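Local atomic coordinates of 177aa long hypothetical protein (Pyrococcus horikoshii, PDB entry 2CQZ), a protein that probably hydrolyses 2'-deoxyribonucleoside 5'-phosphates to the deoxyribonucleoside and phosphate as a metal-dependent, homodimeric HD-domain 5'-deoxynucleotidase. Residues T78-P81 against L82-E86. Sequence-based numbering, arbitrary orientation.
Sequences TDIP and LSAQE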
# COMPACT_ATOMS: atom_id res chain seq x y z
N THR A 78 -7.51 -17.19 9.66
CA THR A 78 -6.64 -16.52 8.70
C THR A 78 -6.25 -17.60 7.68
O THR A 78 -6.33 -18.79 7.98
CB THR A 78 -5.33 -15.93 9.31
OG1 THR A 78 -4.38 -16.97 9.54
CG2 THR A 78 -5.61 -15.20 10.60
N ASP A 79 -5.85 -17.17 6.49
CA ASP A 79 -5.50 -18.10 5.43
C ASP A 79 -4.12 -18.70 5.64
O ASP A 79 -3.17 -18.31 4.95
CB ASP A 79 -5.58 -17.39 4.07
CG ASP A 79 -5.16 -18.27 2.91
OD1 ASP A 79 -5.49 -19.48 2.93
OD2 ASP A 79 -4.51 -17.75 1.98
N ILE A 80 -4.01 -19.62 6.58
CA ILE A 80 -2.73 -20.28 6.88
C ILE A 80 -2.27 -20.96 5.60
O ILE A 80 -2.94 -21.85 5.09
CB ILE A 80 -2.91 -21.31 7.99
CG1 ILE A 80 -3.38 -20.61 9.26
CG2 ILE A 80 -1.60 -22.04 8.22
CD1 ILE A 80 -3.87 -21.55 10.34
N PRO A 81 -1.11 -20.56 5.07
CA PRO A 81 -0.55 -21.11 3.83
C PRO A 81 -0.20 -22.61 3.82
O PRO A 81 0.20 -23.17 4.84
CB PRO A 81 0.66 -20.21 3.57
CG PRO A 81 1.12 -19.89 4.96
CD PRO A 81 -0.17 -19.61 5.70
N LEU A 82 -0.34 -23.23 2.66
CA LEU A 82 -0.05 -24.65 2.47
C LEU A 82 1.33 -25.02 2.99
O LEU A 82 1.53 -26.11 3.52
CB LEU A 82 -0.13 -25.03 0.99
CG LEU A 82 -1.12 -26.13 0.61
CD1 LEU A 82 -1.01 -26.41 -0.89
CD2 LEU A 82 -0.85 -27.39 1.42
N SER A 83 2.27 -24.10 2.84
CA SER A 83 3.64 -24.32 3.30
C SER A 83 3.70 -24.43 4.82
O SER A 83 4.66 -24.94 5.38
CB SER A 83 4.56 -23.19 2.84
OG SER A 83 4.10 -21.91 3.28
N ALA A 84 2.67 -23.94 5.49
CA ALA A 84 2.65 -23.99 6.94
C ALA A 84 1.83 -25.18 7.46
O ALA A 84 2.02 -25.61 8.59
CB ALA A 84 2.08 -22.68 7.50
N GLN A 85 0.94 -25.70 6.63
CA GLN A 85 0.10 -26.82 7.02
C GLN A 85 0.84 -28.14 7.27
O GLN A 85 0.22 -29.15 7.57
CB GLN A 85 -1.01 -27.01 5.99
CG GLN A 85 -1.99 -25.84 5.97
CD GLN A 85 -3.00 -25.94 4.86
OE1 GLN A 85 -3.64 -26.97 4.68
NE2 GLN A 85 -3.15 -24.86 4.10
N GLU A 86 2.16 -28.12 7.16
CA GLU A 86 2.94 -29.31 7.50
C GLU A 86 3.18 -29.34 9.00
O GLU A 86 3.57 -30.34 9.60
CB GLU A 86 4.29 -29.25 6.76
CG GLU A 86 5.10 -30.54 6.89
CD GLU A 86 6.58 -30.22 6.98
OE1 GLU A 86 7.06 -29.45 6.15
OE2 GLU A 86 7.26 -30.82 7.81
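Q85 folds back along the chain to reach the main chain of I80, five residues earlier. Q85 CB lies 4.2 Å from P81 O, and Q85 CG comes closer to the same oxygen, at 3.6 Å. With CG placed beside the backbone N (chi1 -67°) and the chain extended beyond it, Q85 CD comes within 4.1 Å of I80 O, to which Q85 NE2 donates a bent hydrogen bond of 3.2 Å; the donor sits 26° off the carbonyl plane. Truncation to an alanine here would remove the amide and is likely to leave I80 O without this donor and P81 O without the CG beside it. P81 O in turn takes the backbone N of A84 at 2.7 Å, the bond that closes a type I beta turn, P81-A84, and more weakly the N of Q85. This turn belongs to the loop joining helices 74-77 and 90-100 of the HD domain, whose nickel, bound by H36, H70, D71 and D127, is about 10 Å from the Q85 side chain. On the apolar side, A84 CB packs against I80 CG2 at 3.8 Å and P81 CG at 3.9 Å, while S83 OG approaches the proline ring at CB. M20 and I24 of helix 20-24 lie on P81, and a second subunit packs its I76 on A84 and its I80 on I80.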